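Local coordinates for fibrillarin-like rRNA/tRNA 2'-O-methyltransferase (Methanocaldococcus jannaschii, PDB 1G8S), which probably methylates ribose 2'-hydroxyls in rRNA and tRNA with S-adenosyl-L-methionine as donor, at sites chosen by a base-pairing guide RNA, at residues I30-K35 and I44-Y49; D75-Y80 and I140-D145; I100-E105 and I125-D130. All blocks are in the same frame, centred on the assembly; numbering follows the deposited sequence.

Contact 1: residues I30-K35 and I44-Y49; sequences IVKGKK and IGDEEY
CA and CB of Lys-32 lie over one face of the Glu-48 carboxylate, with Lys-32 CB 3.8 Å from Glu-48 OE1. Gly-33 N reaches Glu-48 OE2 on the syn side, 30° out of the carboxylate plane. The bond from Gly-33 N to Glu-48 OE2 is 2.9 Å long and almost straight (176°). Glu-48 OE2 also lies 2.8 Å from water 1, which is placed to donate to it or to Lys-34 O, with more acceptors nearby than protons. OE1 makes a salt bridge with Lys-43, so both oxygens are held.

Gly-33 sits at the third position of a type II turn from Val-31 to Lys-34. Lys-32, in the same turn, reaches the type II' turn from Ile-44 to Glu-47, the tip of the hairpin that joins strands 41-44 and 47-51. This hairpin forms one side of the five-stranded antiparallel sheet near the N-terminus.

Lys-32 runs out extended beyond CG and passes close over Asp-46 O, with Lys-32 CD 3.1 Å from that oxygen. Its NZ then meets Asp-46 OD1 in a long salt bridge of 3.5 Å. Lys-32 NZ is also 4.2 Å from Glu-47 OE1; the carboxylate of Glu-47 is paired mainly with Lys-28.

Contact 2: residues D75-Y80 and I140-D145; sequences DSKILY and IVEKVD. With MET (methionine), chain B.
Lys-77 reaches across the segment 140-145 with its whole side chain. Lys-77 CB starts beside Asp-145, 3.6 Å from Asp-145 OD2, and also faces CA of Val-144. CG stays near the same oxygen, at longer range. Lys-77 CD passes Lys-143 O at 3.4 Å. With CG beside the backbone N (chi1 -75°) and the chain extended beyond it, NZ arrives at Glu-142. There Lys-77 NZ makes a salt bridge to Glu-142 OE1 of 3.1 Å; its hydrogen bond is weak. Water 3 accepts from Lys-77 NZ and donates to Lys-143 O, which gives the ammonium a second hold.

The backbone of Lys-77 is gripped on both sides of its CA. Lys-77 N donates to the anti lone pair of Asp-145 OD2 (2.9 Å, 154°), and Asp-145 N donates to Lys-77 O (2.9 Å, 147°). Water 2 also donates to OD2 and ties it to Asp-75 O, while OD1 has a salt bridge with Lys-169. Here the parallel strands 77-81 and 144-149 begin to pair in the middle of the Rossmann-like methyltransferase sheet. Asp-145 is a corner of the chain, and its carboxylate takes the N-H of Lys-77.

Val-144 presses CB against Lys-77 O and lays CG2 beside Leu-79 CB, 4.1 Å away. Leu-79 CD1 packs loosely on Val-141 CG1 at 4.3 Å. Phe-167 of helix 156-167 covers Leu-79, Val-141 and Val-144. Tyr-80 lies near the bound methionine, which is hydrogen-bonded to Thr-88 and Ser-84; Thr-88 belongs to the predicted S-adenosyl-L-methionine site.

Contact 3: residues I100-E105 and I125-D130; sequences IVYAIE and IPILGD
Ile-125 N donates to Val-101 O in the shortest bond of this pairing, 2.7 Å and nearly straight at 170°. It opens a ladder of five backbone bonds between parallel strands. Ala-103 N goes to Ile-125 O, Ile-127 N to Ala-103 O, Glu-105 N to Ile-127 O, and Gly-129 N to Glu-105 O. Gly-129 N is 2.8 Å from Glu-105 O and stands well above the carbonyl plane. Pro-126 has no N-H to give, but the ladder needs none there: Ile-125 and Ile-127, on either side of it, supply the N-H groups at this point.

Tyr-102, Ile-104, Ile-125 and Ile-127 share one face of the sheet. The Tyr-102 ring carries Ile-100 CG2 over the centre of one face. Tyr-102 CD2 meets Ile-125 CB at 3.8 Å and Ile-127 CD1 at 4.0 Å, both obliquely. Ile-104 and Ile-127 lie side by side and point the same way. Ile-104 has CG1 beside the backbone N (chi1 -47°) and bends again at chi2 (-57°), which turns CD1 onto Ile-127 CB, 3.6 Å away. Ile-104 CG2 rests on Gly-129 C at 3.9 Å. With an alanine here CD1 and CG2 are gone, which would probably open a gap beside Ile-127 and take away the methyl that rests on Gly-129.

Glu-105 and Asp-130, at the C-terminal ends of the two segments, are predicted to bind S-adenosyl-L-methionine, as acidic residues do in related methyltransferases. Asp-130 OD1 accepts a hydrogen bond from Asn-132 N. The two strands and helix 108-117 form a beta-alpha-beta unit. The helix packs on Ala-103, Glu-105 and Pro-126, while Tyr-102 and Ile-104 face Leu-79 of strand 77-81, the next in the sheet.

Contacts 2 and 3 are partly buried and belong to one sheet, whose strands 77-81 and 100-105 are neighbours. They touch directly: Tyr-80 N is 2.7 Å from Tyr-102 O, a probable hydrogen bond, and Ile-140 packs on Ile-127. Contact 3 is also nested in the chain loop that contact 2 closes. Contact 1 is a surface contact at the N-terminal antiparallel sheet, its centre about 25 Å from the centres of both others. The chemistry follows the place. Contact 1 rests on charged groups and a water between turns. Contact 3 is a regular backbone ladder with isoleucine and tyrosine packing. Contact 2 mixes the two, with apolar residues inside and a salt bridge outside.

Contact 1: residues I30-K35 and I44-Y49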
loop_
_atom_site.group_PDB
_atom_site.type_symbol
_atom_site.label_atom_id
_atom_site.label_comp_id
_atom_site.label_asym_id
_atom_site.label_seq_id
_atom_site.Cartn_x
_atom_site.Cartn_y
_atom_site.Cartn_z
ATOM N N ILE A 30 5.399 12.174 22.920
ATOM C CA ILE A 30 5.616 11.386 24.128
ATOM C C ILE A 30 6.393 12.227 25.146
ATOM O O ILE A 30 6.704 11.763 26.243
ATOM C CB ILE A 30 6.385 10.065 23.851
ATOM C CG1 ILE A 30 7.709 10.355 23.138
ATOM C CG2 ILE A 30 5.516 9.118 23.033
ATOM C CD1 ILE A 30 8.595 9.122 22.996
ATOM N N VAL A 31 6.708 13.460 24.760
ATOM C CA VAL A 31 7.402 14.414 25.629
ATOM C C VAL A 31 6.669 15.747 25.497
ATOM O O VAL A 31 7.056 16.622 24.717
ATOM C CB VAL A 31 8.884 14.621 25.231
ATOM C CG1 VAL A 31 9.515 15.682 26.139
ATOM C CG2 VAL A 31 9.647 13.309 25.355
ATOM N N LYS A 32 5.600 15.891 26.268
ATOM C CA LYS A 32 4.783 17.096 26.231
ATOM C C LYS A 32 5.525 18.352 26.670
ATOM O O LYS A 32 6.353 18.319 27.583
ATOM C CB LYS A 32 3.539 16.890 27.099
ATOM C CG LYS A 32 2.705 15.698 26.660
ATOM C CD LYS A 32 1.620 15.354 27.663
ATOM C CE LYS A 32 0.812 14.154 27.190
ATOM N NZ LYS A 32 -0.238 13.769 28.170
ATOM N N GLY A 33 5.227 19.457 25.995
ATOM C CA GLY A 33 5.842 20.728 26.322
ATOM C C GLY A 33 7.164 21.001 25.636
ATOM O O GLY A 33 7.771 22.048 25.857
ATOM N N LYS A 34 7.615 20.071 24.801
ATOM C CA LYS A 34 8.884 20.245 24.107
ATOM C C LYS A 34 8.763 20.196 22.592
ATOM O O LYS A 34 8.128 19.300 22.034
ATOM C CB LYS A 34 9.883 19.177 24.572
ATOM C CG LYS A 34 11.206 19.154 23.805
ATOM C CD LYS A 34 12.131 18.069 24.353
ATOM C CE LYS A 34 13.385 17.899 23.502
ATOM N NZ LYS A 34 14.227 19.127 23.457
ATOM N N LYS A 35 9.362 21.181 21.932
ATOM C CA LYS A 35 9.379 21.225 20.477
ATOM C C LYS A 35 10.788 20.800 20.078
ATOM O O LYS A 35 11.771 21.439 20.455
ATOM C CB LYS A 35 9.088 22.633 19.954
ATOM C CG LYS A 35 7.623 23.043 20.053
ATOM C CD LYS A 35 7.351 24.288 19.230
ATOM C CE LYS A 35 5.876 24.669 19.263
ATOM N NZ LYS A 35 5.614 25.860 18.407
ATOM N N ILE A 44 -4.485 19.547 22.498
ATOM C CA ILE A 44 -5.876 19.272 22.834
ATOM C C ILE A 44 -5.834 18.708 24.243
ATOM O O ILE A 44 -5.464 17.551 24.448
ATOM C CB ILE A 44 -6.491 18.213 21.899
ATOM C CG1 ILE A 44 -6.265 18.605 20.437
ATOM C CG2 ILE A 44 -7.985 18.074 22.190
ATOM C CD1 ILE A 44 -6.906 19.922 20.034
ATOM N N GLY A 45 -6.206 19.526 25.220
ATOM C CA GLY A 45 -6.164 19.069 26.592
ATOM C C GLY A 45 -4.708 18.860 26.959
ATOM O O GLY A 45 -3.914 19.801 26.913
ATOM N N ASP A 46 -4.347 17.629 27.304
ATOM C CA ASP A 46 -2.970 17.322 27.672
ATOM C C ASP A 46 -2.203 16.684 26.516
ATOM O O ASP A 46 -0.972 16.601 26.547
ATOM C CB ASP A 46 -2.951 16.394 28.888
ATOM C CG ASP A 46 -3.863 15.200 28.717
ATOM O OD1 ASP A 46 -3.674 14.437 27.746
ATOM O OD2 ASP A 46 -4.774 15.025 29.557
ATOM N N GLU A 47 -2.934 16.239 25.499
ATOM C CA GLU A 47 -2.338 15.609 24.323
ATOM C C GLU A 47 -1.768 16.654 23.376
ATOM O O GLU A 47 -2.403 17.672 23.110
ATOM C CB GLU A 47 -3.387 14.781 23.579
ATOM C CG GLU A 47 -3.830 13.524 24.308
ATOM C CD GLU A 47 -2.866 12.369 24.112
ATOM O OE1 GLU A 47 -1.655 12.543 24.373
ATOM O OE2 GLU A 47 -3.326 11.284 23.696
ATOM N N GLU A 48 -0.567 16.406 22.865
ATOM C CA GLU A 48 0.049 17.341 21.937
ATOM C C GLU A 48 0.383 16.657 20.621
ATOM O O GLU A 48 1.151 15.689 20.587
ATOM C CB GLU A 48 1.317 17.947 22.547
ATOM C CG GLU A 48 1.046 18.782 23.791
ATOM C CD GLU A 48 2.291 19.447 24.350
ATOM O OE1 GLU A 48 2.190 20.065 25.431
ATOM O OE2 GLU A 48 3.365 19.358 23.712
ATOM N N TYR A 49 -0.210 17.152 19.540
ATOM C CA TYR A 49 0.040 16.590 18.222
ATOM C C TYR A 49 1.103 17.426 17.533
ATOM O O TYR A 49 0.911 18.614 17.278
ATOM C CB TYR A 49 -1.241 16.565 17.380
ATOM C CG TYR A 49 -2.308 15.653 17.941
ATOM C CD1 TYR A 49 -3.169 16.092 18.949
ATOM C CD2 TYR A 49 -2.443 14.343 17.486
ATOM C CE1 TYR A 49 -4.137 15.247 19.487
ATOM C CE2 TYR A 49 -3.409 13.486 18.020
ATOM C CZ TYR A 49 -4.254 13.949 19.024
ATOM O OH TYR A 49 -5.202 13.111 19.569
HETATM O O HOH W 1 5.278 17.992 22.204
#

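Contact 2: residues D75-Y80 and I140-D145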
loop_
_atom_site.group_PDB
_atom_site.type_symbol
_atom_site.label_atom_id
_atom_site.label_comp_id
_atom_site.label_asym_id
_atom_site.label_seq_id
_atom_site.Cartn_x
_atom_site.Cartn_y
_atom_site.Cartn_z
ATOM N N ASP A 75 4.328 -0.955 19.146
ATOM C CA ASP A 75 5.246 -1.831 19.869
ATOM C C ASP A 75 6.415 -2.300 19.007
ATOM O O ASP A 75 7.082 -3.284 19.333
ATOM C CB ASP A 75 4.492 -3.051 20.405
ATOM C CG ASP A 75 3.928 -3.924 19.297
ATOM O OD1 ASP A 75 3.360 -4.992 19.612
ATOM O OD2 ASP A 75 4.051 -3.544 18.112
ATOM N N SER A 76 6.661 -1.587 17.915
ATOM C CA SER A 76 7.743 -1.940 16.997
ATOM C C SER A 76 9.131 -1.656 17.558
ATOM O O SER A 76 9.325 -0.721 18.335
ATOM C CB SER A 76 7.614 -1.160 15.683
ATOM O OG SER A 76 6.473 -1.550 14.940
ATOM N N LYS A 77 10.082 -2.493 17.161
ATOM C CA LYS A 77 11.478 -2.304 17.524
ATOM C C LYS A 77 12.040 -1.860 16.181
ATOM O O LYS A 77 11.910 -2.569 15.176
ATOM C CB LYS A 77 12.122 -3.614 17.975
ATOM C CG LYS A 77 11.716 -4.050 19.367
ATOM C CD LYS A 77 12.501 -5.274 19.796
ATOM C CE LYS A 77 12.146 -5.691 21.210
ATOM N NZ LYS A 77 12.910 -6.902 21.632
ATOM N N ILE A 78 12.638 -0.678 16.160
ATOM C CA ILE A 78 13.162 -0.115 14.928
ATOM C C ILE A 78 14.655 0.160 14.988
ATOM O O ILE A 78 15.159 0.655 15.998
ATOM C CB ILE A 78 12.464 1.230 14.598
ATOM C CG1 ILE A 78 10.946 1.042 14.578
ATOM C CG2 ILE A 78 12.967 1.792 13.281
ATOM C CD1 ILE A 78 10.298 1.456 15.871
ATOM N N LEU A 79 15.345 -0.183 13.903
ATOM C CA LEU A 79 16.776 0.094 13.766
ATOM C C LEU A 79 16.830 1.277 12.800
ATOM O O LEU A 79 16.461 1.154 11.626
ATOM C CB LEU A 79 17.504 -1.115 13.178
ATOM C CG LEU A 79 18.992 -0.867 12.898
ATOM C CD1 LEU A 79 19.718 -0.525 14.197
ATOM C CD2 LEU A 79 19.579 -2.102 12.249
ATOM N N TYR A 80 17.264 2.426 13.307
ATOM C CA TYR A 80 17.345 3.653 12.526
ATOM C C TYR A 80 18.783 3.915 12.078
ATOM O O TYR A 80 19.670 4.103 12.915
ATOM C CB TYR A 80 16.847 4.838 13.375
ATOM C CG TYR A 80 16.648 6.112 12.605
ATOM C CD1 TYR A 80 15.362 6.529 12.230
ATOM C CD2 TYR A 80 17.734 6.900 12.209
ATOM C CE1 TYR A 80 15.171 7.686 11.486
ATOM C CE2 TYR A 80 17.545 8.064 11.457
ATOM C CZ TYR A 80 16.255 8.447 11.099
ATOM O OH TYR A 80 16.054 9.578 10.343
ATOM N N ILE A 140 23.837 -5.509 21.304
ATOM C CA ILE A 140 23.030 -4.426 21.866
ATOM C C ILE A 140 21.659 -4.394 21.201
ATOM O O ILE A 140 20.629 -4.295 21.874
ATOM C CB ILE A 140 23.684 -3.049 21.638
ATOM C CG1 ILE A 140 25.079 -3.014 22.265
ATOM C CG2 ILE A 140 22.805 -1.955 22.236
ATOM C CD1 ILE A 140 25.880 -1.773 21.891
ATOM N N VAL A 141 21.661 -4.476 19.876
ATOM C CA VAL A 141 20.431 -4.436 19.100
ATOM C C VAL A 141 19.738 -5.785 19.017
ATOM O O VAL A 141 20.242 -6.726 18.404
ATOM C CB VAL A 141 20.691 -3.922 17.665
ATOM C CG1 VAL A 141 19.379 -3.917 16.857
ATOM C CG2 VAL A 141 21.278 -2.527 17.719
ATOM N N GLU A 142 18.572 -5.876 19.646
ATOM C CA GLU A 142 17.798 -7.104 19.614
ATOM C C GLU A 142 17.145 -7.171 18.241
ATOM O O GLU A 142 17.153 -6.187 17.503
ATOM C CB GLU A 142 16.725 -7.079 20.703
ATOM C CG GLU A 142 17.287 -7.000 22.108
ATOM C CD GLU A 142 16.205 -7.006 23.167
ATOM O OE1 GLU A 142 15.383 -7.948 23.172
ATOM O OE2 GLU A 142 16.178 -6.071 23.993
ATOM N N LYS A 143 16.599 -8.329 17.886
ATOM C CA LYS A 143 15.932 -8.475 16.598
ATOM C C LYS A 143 14.888 -7.369 16.448
ATOM O O LYS A 143 14.125 -7.101 17.377
ATOM C CB LYS A 143 15.261 -9.846 16.506
ATOM C CG LYS A 143 16.230 -10.995 16.294
ATOM C CD LYS A 143 16.917 -10.857 14.947
ATOM C CE LYS A 143 17.889 -11.988 14.690
ATOM N NZ LYS A 143 18.530 -11.835 13.353
ATOM N N VAL A 144 14.860 -6.725 15.286
ATOM C CA VAL A 144 13.908 -5.643 15.049
ATOM C C VAL A 144 12.810 -5.986 14.049
ATOM O O VAL A 144 12.935 -6.915 13.249
ATOM C CB VAL A 144 14.609 -4.361 14.562
ATOM C CG1 VAL A 144 15.573 -3.861 15.642
ATOM C CG2 VAL A 144 15.326 -4.612 13.229
ATOM N N ASP A 145 11.729 -5.215 14.115
ATOM C CA ASP A 145 10.580 -5.396 13.231
ATOM C C ASP A 145 10.751 -4.552 11.977
ATOM O O ASP A 145 10.220 -4.873 10.910
ATOM C CB ASP A 145 9.306 -4.947 13.952
ATOM C CG ASP A 145 9.081 -5.691 15.233
ATOM O OD1 ASP A 145 8.681 -6.870 15.161
ATOM O OD2 ASP A 145 9.313 -5.105 16.314
HETATM N N MET B . 17.193 13.197 7.673
HETATM C CA MET B . 17.021 13.970 8.934
HETATM C C MET B . 15.911 13.353 9.769
HETATM O O MET B . 14.927 12.890 9.160
HETATM C CB MET B . 16.671 15.422 8.617
HETATM C CG MET B . 16.792 16.340 9.808
HETATM S SD MET B . 18.418 16.153 10.539
HETATM C CE MET B . 19.460 16.665 9.162
HETATM O OXT MET B . 16.034 13.342 11.011
HETATM O O HOH W 2 7.854 -5.941 18.431
HETATM O O HOH W 3 13.276 -8.638 19.484
#

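Contact 3: residues I100-E105 and I125-D130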
loop_
_atom_site.group_PDB
_atom_site.type_symbol
_atom_site.label_atom_id
_atom_site.label_comp_id
_atom_site.label_asym_id
_atom_site.label_seq_id
_atom_site.Cartn_x
_atom_site.Cartn_y
_atom_site.Cartn_z
ATOM N N ILE A 100 10.895 0.351 20.715
ATOM C CA ILE A 100 12.261 0.845 20.863
ATOM C C ILE A 100 12.833 1.324 19.531
ATOM O O ILE A 100 12.534 0.766 18.478
ATOM C CB ILE A 100 13.201 -0.267 21.402
ATOM C CG1 ILE A 100 12.698 -0.782 22.752
ATOM C CG2 ILE A 100 14.619 0.280 21.551
ATOM C CD1 ILE A 100 12.811 0.233 23.884
ATOM N N VAL A 101 13.652 2.365 19.585
ATOM C CA VAL A 101 14.292 2.883 18.392
ATOM C C VAL A 101 15.802 2.910 18.628
ATOM O O VAL A 101 16.293 3.658 19.474
ATOM C CB VAL A 101 13.816 4.308 18.060
ATOM C CG1 VAL A 101 14.403 4.757 16.740
ATOM C CG2 VAL A 101 12.278 4.350 18.005
ATOM N N TYR A 102 16.526 2.064 17.909
ATOM C CA TYR A 102 17.981 2.043 18.028
ATOM C C TYR A 102 18.487 3.003 16.965
ATOM O O TYR A 102 18.225 2.813 15.769
ATOM C CB TYR A 102 18.530 0.639 17.765
ATOM C CG TYR A 102 18.056 -0.420 18.736
ATOM C CD1 TYR A 102 17.087 -1.351 18.362
ATOM C CD2 TYR A 102 18.598 -0.512 20.021
ATOM C CE1 TYR A 102 16.675 -2.350 19.233
ATOM C CE2 TYR A 102 18.189 -1.509 20.904
ATOM C CZ TYR A 102 17.229 -2.425 20.501
ATOM O OH TYR A 102 16.830 -3.421 21.356
ATOM N N ALA A 103 19.201 4.036 17.394
ATOM C CA ALA A 103 19.720 5.036 16.476
ATOM C C ALA A 103 21.234 4.904 16.320
ATOM O O ALA A 103 21.979 5.186 17.259
ATOM C CB ALA A 103 19.370 6.434 16.987
ATOM N N ILE A 104 21.670 4.478 15.138
ATOM C CA ILE A 104 23.096 4.316 14.848
ATOM C C ILE A 104 23.685 5.582 14.229
ATOM O O ILE A 104 23.213 6.056 13.193
ATOM C CB ILE A 104 23.336 3.146 13.865
ATOM C CG1 ILE A 104 22.541 1.910 14.308
ATOM C CG2 ILE A 104 24.849 2.847 13.769
ATOM C CD1 ILE A 104 22.838 1.424 15.701
ATOM N N GLU A 105 24.713 6.138 14.870
ATOM C CA GLU A 105 25.387 7.328 14.356
ATOM C C GLU A 105 26.895 7.125 14.497
ATOM O O GLU A 105 27.357 6.633 15.523
ATOM C CB GLU A 105 24.971 8.580 15.126
ATOM C CG GLU A 105 23.485 8.937 15.022
ATOM C CD GLU A 105 22.985 9.050 13.592
ATOM O OE1 GLU A 105 23.795 9.321 12.675
ATOM O OE2 GLU A 105 21.756 8.876 13.375
ATOM N N ILE A 125 17.400 4.500 21.778
ATOM C CA ILE A 125 18.669 4.003 22.310
ATOM C C ILE A 125 19.779 4.409 21.348
ATOM O O ILE A 125 19.896 3.851 20.257
ATOM C CB ILE A 125 18.662 2.463 22.438
ATOM C CG1 ILE A 125 17.481 2.005 23.307
ATOM C CG2 ILE A 125 19.984 1.982 23.031
ATOM C CD1 ILE A 125 17.449 2.610 24.696
ATOM N N PRO A 126 20.609 5.390 21.741
ATOM C CA PRO A 126 21.711 5.872 20.902
ATOM C C PRO A 126 22.857 4.877 20.885
ATOM O O PRO A 126 23.237 4.342 21.926
ATOM C CB PRO A 126 22.104 7.175 21.578
ATOM C CG PRO A 126 21.940 6.824 23.028
ATOM C CD PRO A 126 20.620 6.067 23.053
ATOM N N ILE A 127 23.398 4.623 19.701
ATOM C CA ILE A 127 24.511 3.685 19.574
ATOM C C ILE A 127 25.537 4.277 18.631
ATOM O O ILE A 127 25.266 4.465 17.447
ATOM C CB ILE A 127 24.040 2.316 19.027
ATOM C CG1 ILE A 127 23.068 1.669 20.019
ATOM C CG2 ILE A 127 25.247 1.395 18.806
ATOM C CD1 ILE A 127 22.492 0.343 19.560
ATOM N N LEU A 128 26.715 4.600 19.160
ATOM C CA LEU A 128 27.761 5.163 18.321
ATOM C C LEU A 128 28.314 3.997 17.511
ATOM O O LEU A 128 28.829 3.028 18.072
ATOM C CB LEU A 128 28.854 5.788 19.194
ATOM C CG LEU A 128 29.821 6.755 18.511
ATOM C CD1 LEU A 128 29.096 8.049 18.172
ATOM C CD2 LEU A 128 31.000 7.041 19.440
ATOM N N GLY A 129 28.185 4.066 16.193
ATOM C CA GLY A 129 28.666 2.972 15.377
ATOM C C GLY A 129 28.720 3.237 13.892
ATOM O O GLY A 129 28.429 4.338 13.414
ATOM N N ASP A 130 29.106 2.200 13.165
ATOM C CA ASP A 130 29.247 2.237 11.720
ATOM C C ASP A 130 28.242 1.236 11.160
ATOM O O ASP A 130 28.370 0.036 11.384
ATOM C CB ASP A 130 30.674 1.811 11.354
ATOM C CG ASP A 130 30.948 1.868 9.868
ATOM O OD1 ASP A 130 29.992 1.844 9.064
ATOM O OD2 ASP A 130 32.142 1.919 9.495
#